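Local coordinates for A-type flavoprotein (Giardia intestinalis, PDB 2Q9U) that probably reduces dioxygen at a non-haem diiron centre, using electrons passed on by a bound flavin mononucleotide, at residues M83-E87 / G88-S92; K111-E114 / H115-L119. All coordinates share one frame; numbering follows the deposited sequence.

Interaction 1 (M83-E87 / G88-S92); sequences MNHAE and GDHAS. With FEO (mu-oxo-diiron), chain G.
The imidazole rings of His85 and His90 meet rim to rim, CD2 of His85 3.7 Å from CD2 of His90, with neither ring over the face of the other and their planes 39° apart. The backbone N of Glu87 lies over the centre of one face of the His85 ring, and the bridging oxide of the mu-oxo-diiron group sits at the edge of both rings, near their planes. Each ring gives its NE2 to a different iron: His85 NE2 binds the iron FE2 at 2.3 Å, His90 NE2 binds the iron FE1 at 2.2 Å. Two carboxylates, their planes 49° apart, bind alongside the histidines, Glu87 OE1 on FE2 and Asp89 OD2 on FE1, both at 2.1 Å. The Glu87 chain, with CG anti to the backbone N (chi1 -161°) and extended beyond, crosses Asp89 to reach its iron, Glu87 CG lying 3.3 Å from Asp89 OD1. Glu87 OE2 is hydrogen-bonded to Tyr267 OH of the second subunit, and His85 ND1 to Asp155 OD1, so a second-shell partner probably helps to fix each of these two FE2 ligands. The turn between the ligands is fixed by His90 N bonding to Glu87 O at 3.0 Å, and by Gly88 O, which accepts from Ala91 N, Ser92 N and Ser92 OG. Away from the irons, Met83 CE packs on Ala91 CB at 3.6 Å. Glu87 also touches a bound flavin mononucleotide. His152, Asp171 and His230 supply the remaining protein ligands, and the sequence His-Ala-Glu-Gly-Asp-His is the metal-binding HxExDH motif of the metallo-beta-lactamase-like domain in flavodiiron proteins.

Interaction 2 (K111-E114 / H115-L119); sequences KCQE and HLKIL
The side chain of Lys111 leaves with CG anti to the backbone N (chi1 -174°) and bends at chi2 and chi3, while His115 has CG anti to its carbonyl carbon (chi1 -68°); together these lay the lysine methylenes against the imidazole. Both residues belong to helix 110-120, the crossover helix of a beta-alpha-beta unit between strands 105-108 and 127-129, and the contact is a run of i to i+4 pairs along it. Lys111 CG makes an off-centre CH-pi contact, 4.2 Å from the ring centroid, and CD lies 3.6 Å from His115 NE2. Lys111 O comes over one face of the same ring, toward its rim, while accepting the backbone bond from His115 N. The ring is further fixed by ND1, hydrogen-bonded to Asp155, and meets Phe382 of the second subunit. One residue on, Cys112 SG touches Leu116 CD1 at 3.9 Å, an apolar pair on the buried side, where Leu116 also packs on Trp127. Gln113 and Lys117 run side by side in the same direction, their stems in contact through Gln113 CG and Lys117 CE at 3.7 Å; Gln113 NE2 and Lys117 NZ, two donors 3.3 Å apart, do not bond each other. Gln113 OE1 is hydrogen-bonded to Lys110 NZ. Toward the C-terminal end, Ile118 CG1 lies 3.3 Å from Glu114 O, and that same oxygen accepts Ile118 N at 3.1 Å, the donor tilted 28° from the carbonyl plane.

From the N terminus, strand 80-82 runs into interaction 1, whose residues 83-92 form one metal-binding loop before helix 94-97. The chain then passes through helix 94-97 and strand 105-108, the latter next to strand 80-82 in the sheet, into helix 110-120, which holds interaction 2. The two contacts are in series, neither nested nor crossed, and each is local, closing a turn or winding along a helix. They meet with centres about 10 Å apart: Ala86 CB rests on His115 CB at 3.6 Å, and Ala91 CB approaches Leu116 CD2. Helix 110-120 thus backs the iron-binding loop. Asp155 joins them again, one carboxylate oxygen bonding His85 and the other His115, and both contacts touch the second subunit.

Interaction 1 (M83-E87 / G88-S92)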
loop_
_atom_site.group_PDB
_atom_site.type_symbol
_atom_site.label_atom_id
_atom_site.label_comp_id
_atom_site.label_asym_id
_atom_site.label_seq_id
_atom_site.Cartn_x
_atom_site.Cartn_y
_atom_site.Cartn_z
ATOM N N MET A 83 -13.075 -5.274 -34.436
ATOM C CA MET A 83 -12.714 -5.778 -33.106
ATOM C C MET A 83 -11.680 -6.891 -33.204
ATOM O O MET A 83 -11.935 -7.922 -33.799
ATOM C CB MET A 83 -13.983 -6.265 -32.361
ATOM C CG MET A 83 -14.994 -5.146 -32.034
ATOM S SD MET A 83 -14.351 -3.782 -31.034
ATOM C CE MET A 83 -14.073 -4.589 -29.456
ATOM N N ASN A 84 -10.490 -6.657 -32.635
ATOM C CA ASN A 84 -9.372 -7.577 -32.768
ATOM C C ASN A 84 -9.376 -8.612 -31.664
ATOM O O ASN A 84 -8.658 -9.608 -31.758
ATOM C CB ASN A 84 -8.052 -6.789 -32.672
ATOM C CG ASN A 84 -7.765 -5.977 -33.915
ATOM O OD1 ASN A 84 -7.575 -4.745 -33.851
ATOM N ND2 ASN A 84 -7.729 -6.647 -35.046
ATOM N N HIS A 85 -10.128 -8.345 -30.590
ATOM C CA HIS A 85 -9.933 -9.053 -29.294
ATOM C C HIS A 85 -11.150 -8.725 -28.410
ATOM O O HIS A 85 -11.642 -7.603 -28.440
ATOM C CB HIS A 85 -8.610 -8.539 -28.707
ATOM C CG HIS A 85 -8.163 -9.170 -27.418
ATOM N ND1 HIS A 85 -8.296 -10.507 -27.122
ATOM C CD2 HIS A 85 -7.460 -8.630 -26.393
ATOM C CE1 HIS A 85 -7.763 -10.753 -25.933
ATOM N NE2 HIS A 85 -7.234 -9.633 -25.475
ATOM N N ALA A 86 -11.657 -9.696 -27.653
ATOM C CA ALA A 86 -12.902 -9.499 -26.929
ATOM C C ALA A 86 -12.686 -9.132 -25.453
ATOM O O ALA A 86 -13.653 -8.878 -24.730
ATOM C CB ALA A 86 -13.776 -10.760 -27.032
ATOM N N GLU A 87 -11.427 -9.118 -25.004
ATOM C CA GLU A 87 -11.135 -8.778 -23.608
ATOM C C GLU A 87 -11.679 -7.388 -23.249
ATOM O O GLU A 87 -11.666 -6.461 -24.090
ATOM C CB GLU A 87 -9.632 -8.915 -23.282
ATOM C CG GLU A 87 -9.363 -9.014 -21.758
ATOM C CD GLU A 87 -7.907 -9.155 -21.446
ATOM O OE1 GLU A 87 -7.168 -9.651 -22.325
ATOM O OE2 GLU A 87 -7.502 -8.736 -20.336
ATOM N N GLY A 88 -12.189 -7.263 -22.019
ATOM C CA GLY A 88 -12.859 -6.038 -21.549
ATOM C C GLY A 88 -12.117 -4.725 -21.750
ATOM O O GLY A 88 -12.734 -3.697 -22.032
ATOM N N ASP A 89 -10.798 -4.743 -21.611
ATOM C CA ASP A 89 -10.028 -3.521 -21.780
ATOM C C ASP A 89 -10.140 -2.898 -23.178
ATOM O O ASP A 89 -9.962 -1.696 -23.316
ATOM C CB ASP A 89 -8.566 -3.666 -21.334
ATOM C CG ASP A 89 -7.830 -4.821 -22.015
ATOM O OD1 ASP A 89 -8.438 -5.868 -22.297
ATOM O OD2 ASP A 89 -6.614 -4.683 -22.252
ATOM N N HIS A 90 -10.448 -3.694 -24.198
ATOM C CA HIS A 90 -10.674 -3.140 -25.543
ATOM C C HIS A 90 -12.101 -3.279 -26.020
ATOM O O HIS A 90 -12.379 -3.023 -27.189
ATOM C CB HIS A 90 -9.783 -3.878 -26.546
ATOM C CG HIS A 90 -8.390 -4.011 -26.054
ATOM N ND1 HIS A 90 -7.541 -2.935 -25.995
ATOM C CD2 HIS A 90 -7.732 -5.052 -25.492
ATOM C CE1 HIS A 90 -6.403 -3.309 -25.435
ATOM N NE2 HIS A 90 -6.490 -4.592 -25.130
ATOM N N ALA A 91 -13.001 -3.726 -25.160
ATOM C CA ALA A 91 -14.309 -4.146 -25.675
ATOM C C ALA A 91 -15.514 -3.806 -24.813
ATOM O O ALA A 91 -16.627 -3.740 -25.331
ATOM C CB ALA A 91 -14.290 -5.681 -26.021
ATOM N N SER A 92 -15.315 -3.603 -23.504
ATOM C CA SER A 92 -16.469 -3.624 -22.611
ATOM C C SER A 92 -17.419 -2.431 -22.748
ATOM O O SER A 92 -18.601 -2.531 -22.349
ATOM C CB SER A 92 -16.071 -3.851 -21.154
ATOM O OG SER A 92 -15.218 -2.831 -20.680
HETATM FE FE1 FEO G . -5.274 -5.545 -23.565
HETATM FE FE2 FEO G . -5.808 -8.951 -23.802
HETATM O O FEO G . -6.412 -7.001 -23.582
#

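Interaction 2 (K111-E114 / H115-L119)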
loop_
_atom_site.group_PDB
_atom_site.type_symbol
_atom_site.label_atom_id
_atom_site.label_comp_id
_atom_site.label_asym_id
_atom_site.label_seq_id
_atom_site.Cartn_x
_atom_site.Cartn_y
_atom_site.Cartn_z
ATOM N N LYS A 111 -14.478 -16.551 -33.776
ATOM C CA LYS A 111 -14.142 -16.730 -32.369
ATOM C C LYS A 111 -14.352 -15.429 -31.588
ATOM O O LYS A 111 -14.889 -15.444 -30.476
ATOM C CB LYS A 111 -12.726 -17.277 -32.214
ATOM C CG LYS A 111 -12.371 -17.621 -30.781
ATOM C CD LYS A 111 -13.239 -18.775 -30.236
ATOM C CE LYS A 111 -12.657 -20.113 -30.619
ATOM N NZ LYS A 111 -13.406 -21.196 -29.952
ATOM N N CYS A 112 -13.954 -14.309 -32.188
ATOM C CA CYS A 112 -14.138 -13.010 -31.540
ATOM C C CYS A 112 -15.625 -12.698 -31.363
ATOM O O CYS A 112 -16.041 -12.323 -30.281
ATOM C CB CYS A 112 -13.381 -11.891 -32.261
ATOM S SG CYS A 112 -13.399 -10.324 -31.346
ATOM N N GLN A 113 -16.431 -12.907 -32.400
ATOM C CA GLN A 113 -17.878 -12.688 -32.293
ATOM C C GLN A 113 -18.532 -13.520 -31.176
ATOM O O GLN A 113 -19.296 -12.983 -30.376
ATOM C CB GLN A 113 -18.579 -12.955 -33.627
ATOM C CG GLN A 113 -20.120 -12.795 -33.563
ATOM C CD GLN A 113 -20.817 -13.576 -34.660
ATOM O OE1 GLN A 113 -20.408 -14.691 -34.995
ATOM N NE2 GLN A 113 -21.856 -12.980 -35.253
ATOM N N GLU A 114 -18.215 -14.810 -31.121
ATOM C CA GLU A 114 -18.697 -15.692 -30.046
ATOM C C GLU A 114 -18.378 -15.144 -28.647
ATOM O O GLU A 114 -19.240 -15.137 -27.762
ATOM C CB GLU A 114 -18.104 -17.092 -30.228
ATOM C CG GLU A 114 -18.731 -17.800 -31.440
ATOM C CD GLU A 114 -18.058 -19.100 -31.843
ATOM O OE1 GLU A 114 -16.912 -19.377 -31.423
ATOM O OE2 GLU A 114 -18.705 -19.863 -32.597
ATOM N N HIS A 115 -17.145 -14.668 -28.462
ATOM C CA HIS A 115 -16.713 -14.152 -27.165
ATOM C C HIS A 115 -17.367 -12.798 -26.852
ATOM O O HIS A 115 -17.809 -12.577 -25.723
ATOM C CB HIS A 115 -15.172 -14.105 -27.055
ATOM C CG HIS A 115 -14.517 -15.458 -27.010
ATOM N ND1 HIS A 115 -13.154 -15.631 -27.133
ATOM C CD2 HIS A 115 -15.042 -16.706 -26.898
ATOM C CE1 HIS A 115 -12.865 -16.922 -27.087
ATOM N NE2 HIS A 115 -13.992 -17.596 -26.940
ATOM N N LEU A 116 -17.431 -11.895 -27.841
ATOM C CA LEU A 116 -18.116 -10.612 -27.662
ATOM C C LEU A 116 -19.587 -10.798 -27.250
ATOM O O LEU A 116 -20.103 -10.113 -26.359
ATOM C CB LEU A 116 -18.069 -9.768 -28.962
ATOM C CG LEU A 116 -16.740 -9.123 -29.339
ATOM C CD1 LEU A 116 -16.788 -8.568 -30.795
ATOM C CD2 LEU A 116 -16.342 -8.034 -28.341
ATOM N N LYS A 117 -20.275 -11.707 -27.925
ATOM C CA LYS A 117 -21.677 -11.964 -27.565
ATOM C C LYS A 117 -21.842 -12.533 -26.153
ATOM O O LYS A 117 -22.747 -12.120 -25.422
ATOM C CB LYS A 117 -22.339 -12.885 -28.588
ATOM C CG LYS A 117 -22.675 -12.285 -29.920
ATOM C CD LYS A 117 -23.159 -13.429 -30.829
ATOM C CE LYS A 117 -23.511 -12.958 -32.215
ATOM N NZ LYS A 117 -24.069 -14.082 -33.062
ATOM N N ILE A 118 -20.965 -13.448 -25.748
ATOM C CA ILE A 118 -21.081 -14.064 -24.406
ATOM C C ILE A 118 -20.790 -13.039 -23.310
ATOM O O ILE A 118 -21.483 -12.982 -22.281
ATOM C CB ILE A 118 -20.142 -15.276 -24.238
ATOM C CG1 ILE A 118 -20.637 -16.444 -25.095
ATOM C CG2 ILE A 118 -20.145 -15.744 -22.773
ATOM C CD1 ILE A 118 -19.673 -17.583 -25.171
ATOM N N LEU A 119 -19.816 -12.192 -23.558
ATOM C CA LEU A 119 -19.415 -11.191 -22.610
ATOM C C LEU A 119 -20.362 -10.003 -22.519
ATOM O O LEU A 119 -20.497 -9.413 -21.518
ATOM C CB LEU A 119 -18.000 -10.721 -22.884
ATOM C CG LEU A 119 -16.957 -11.752 -22.523
ATOM C CD1 LEU A 119 -15.635 -11.461 -23.087
ATOM C CD2 LEU A 119 -16.908 -11.964 -21.031
#